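Local coordinates for glycosyl hydrolases family 31 family protein (Aspergillus niger, PDB 6DRU) that catalyses the release of alpha-xylose from the non-reducing terminal glucose of xyloglucan oligosaccharides, at residues A188-M193 against S236-R241. Numbering follows the deposited sequence.
Sequences AFIWNM and SALTGR
Ile190 meets Leu238 and Thr239 through aliphatic carbons alone, and the flat groups nearby flank this contact without entering it. Met193 CG lies over one face of the Trp191 ring, displaced toward its rim. On the helix side, the Arg241 guanidinium has Ser236 CB in its plane at the edge. Arg241 NE donates to Ser236 OG at 2.8 Å, nearly straight (166°) and almost exactly in that plane, while its NH2 forms a salt bridge with Glu53. Between these flanks, Ile190 extends its longer branch from the strand: CG1 is anti to the carbonyl carbon (chi1 -57°) and the chain beyond is stretched out (chi2 176°), which carries CD1 to the helix end. There it meets Thr239 CG2 tip to tip, at 3.6 Å. Leu238 runs aslant to Ile190, its CD1 3.8 Å from Ile190 CD1. The contact joins the N-terminal beta-sandwich region of this family 31 glycosidase to the last turn of helix 228-239, which precedes the first strand of the catalytic barrel, 252-254. Strand 187-191 lies between antiparallel strands 176-183 and 216-222; Val180 packs against Ile190, and Val219 against Leu238. Thr239 turns its methyl to the strand and uses OG1 elsewhere, bonding to Ile235 O and Gln477 NE2. Gly240, with positive phi, ends the helix, its N bonded to Ser236 O.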
loop_
_atom_site.group_PDB
_atom_site.type_symbol
_atom_site.label_atom_id
_atom_site.label_comp_id
_atom_site.label_asym_id
_atom_site.label_seq_id
_atom_site.Cartn_x
_atom_site.Cartn_y
_atom_site.Cartn_z
ATOM N N ALA A 188 0.869 -26.910 24.499
ATOM C CA ALA A 188 1.843 -26.249 23.648
ATOM C C ALA A 188 1.137 -25.721 22.405
ATOM O O ALA A 188 0.055 -26.185 22.038
ATOM C CB ALA A 188 2.986 -27.195 23.259
ATOM N N PHE A 189 1.771 -24.748 21.754
ATOM C CA PHE A 189 1.155 -24.018 20.655
ATOM C C PHE A 189 2.212 -23.710 19.606
ATOM O O PHE A 189 3.317 -23.274 19.945
ATOM C CB PHE A 189 0.505 -22.727 21.172
ATOM C CG PHE A 189 -0.324 -21.994 20.151
ATOM C CD1 PHE A 189 0.265 -21.108 19.262
ATOM C CD2 PHE A 189 -1.697 -22.170 20.101
ATOM C CE1 PHE A 189 -0.497 -20.426 18.332
ATOM C CE2 PHE A 189 -2.464 -21.488 19.173
ATOM C CZ PHE A 189 -1.863 -20.616 18.288
ATOM N N ILE A 190 1.872 -23.937 18.338
ATOM C CA ILE A 190 2.768 -23.684 17.216
ATOM C C ILE A 190 2.050 -22.778 16.228
ATOM O O ILE A 190 1.009 -23.154 15.680
ATOM C CB ILE A 190 3.208 -24.983 16.521
ATOM C CG1 ILE A 190 3.875 -25.928 17.518
ATOM C CG2 ILE A 190 4.152 -24.675 15.365
ATOM C CD1 ILE A 190 4.252 -27.268 16.923
ATOM N N TRP A 191 2.606 -21.589 16.003
ATOM C CA TRP A 191 2.116 -20.655 14.989
ATOM C C TRP A 191 2.866 -20.969 13.700
ATOM O O TRP A 191 3.940 -20.426 13.430
ATOM C CB TRP A 191 2.315 -19.221 15.464
ATOM C CG TRP A 191 1.851 -18.119 14.549
ATOM C CD1 TRP A 191 2.639 -17.310 13.783
ATOM C CD2 TRP A 191 0.503 -17.673 14.343
ATOM N NE1 TRP A 191 1.869 -16.400 13.102
ATOM C CE2 TRP A 191 0.554 -16.602 13.427
ATOM C CE3 TRP A 191 -0.741 -18.080 14.834
ATOM C CZ2 TRP A 191 -0.590 -15.936 12.992
ATOM C CZ3 TRP A 191 -1.877 -17.415 14.401
ATOM C CH2 TRP A 191 -1.792 -16.354 13.490
ATOM N N ASN A 192 2.299 -21.875 12.901
ATOM C CA ASN A 192 2.958 -22.415 11.708
ATOM C C ASN A 192 2.860 -21.411 10.558
ATOM O O ASN A 192 2.112 -21.579 9.592
ATOM C CB ASN A 192 2.347 -23.758 11.332
ATOM C CG ASN A 192 3.103 -24.454 10.217
ATOM O OD1 ASN A 192 4.304 -24.247 10.039
ATOM N ND2 ASN A 192 2.401 -25.285 9.456
ATOM N N MET A 193 3.651 -20.342 10.675
ATOM C CA MET A 193 3.606 -19.234 9.732
ATOM C C MET A 193 5.023 -18.738 9.460
ATOM O O MET A 193 5.789 -18.507 10.412
ATOM C CB MET A 193 2.740 -18.091 10.270
ATOM C CG MET A 193 1.328 -18.500 10.656
ATOM S SD MET A 193 0.233 -18.635 9.234
ATOM C CE MET A 193 -0.145 -16.909 8.946
ATOM N N SER A 236 8.197 -32.159 19.007
ATOM C CA SER A 236 9.184 -32.762 18.118
ATOM C C SER A 236 8.530 -33.681 17.095
ATOM O O SER A 236 9.003 -33.775 15.958
ATOM C CB SER A 236 10.227 -33.526 18.933
ATOM O OG SER A 236 9.618 -34.520 19.741
ATOM N N ALA A 237 7.451 -34.369 17.475
ATOM C CA ALA A 237 6.718 -35.178 16.510
ATOM C C ALA A 237 6.019 -34.325 15.462
ATOM O O ALA A 237 5.737 -34.816 14.364
ATOM C CB ALA A 237 5.697 -36.062 17.223
ATOM N N LEU A 238 5.736 -33.061 15.774
ATOM C CA LEU A 238 5.098 -32.167 14.820
ATOM C C LEU A 238 6.105 -31.462 13.924
ATOM O O LEU A 238 5.870 -31.327 12.720
ATOM C CB LEU A 238 4.256 -31.123 15.557
ATOM C CG LEU A 238 2.914 -31.594 16.111
ATOM C CD1 LEU A 238 2.400 -30.614 17.150
ATOM C CD2 LEU A 238 1.906 -31.770 14.991
ATOM N N THR A 239 7.235 -31.025 14.481
ATOM C CA THR A 239 8.155 -30.153 13.767
ATOM C C THR A 239 9.500 -30.790 13.448
ATOM O O THR A 239 10.252 -30.227 12.646
ATOM C CB THR A 239 8.389 -28.870 14.575
ATOM O OG1 THR A 239 9.032 -29.196 15.812
ATOM C CG2 THR A 239 7.063 -28.198 14.872
ATOM N N GLY A 240 9.826 -31.936 14.040
ATOM C CA GLY A 240 11.072 -32.598 13.707
ATOM C C GLY A 240 11.794 -33.245 14.871
ATOM O O GLY A 240 11.940 -32.650 15.943
ATOM N N ARG A 241 12.246 -34.479 14.663
ATOM C CA ARG A 241 13.061 -35.202 15.628
ATOM C C ARG A 241 14.527 -35.073 15.239
ATOM O O ARG A 241 14.904 -35.389 14.105
ATOM C CB ARG A 241 12.656 -36.676 15.690
ATOM C CG ARG A 241 11.321 -36.931 16.370
ATOM C CD ARG A 241 11.461 -36.930 17.884
ATOM N NE ARG A 241 10.163 -36.996 18.550
ATOM C CZ ARG A 241 9.402 -38.085 18.593
ATOM N NH1 ARG A 241 9.807 -39.202 18.005
ATOM N NH2 ARG A 241 8.233 -38.056 19.221
#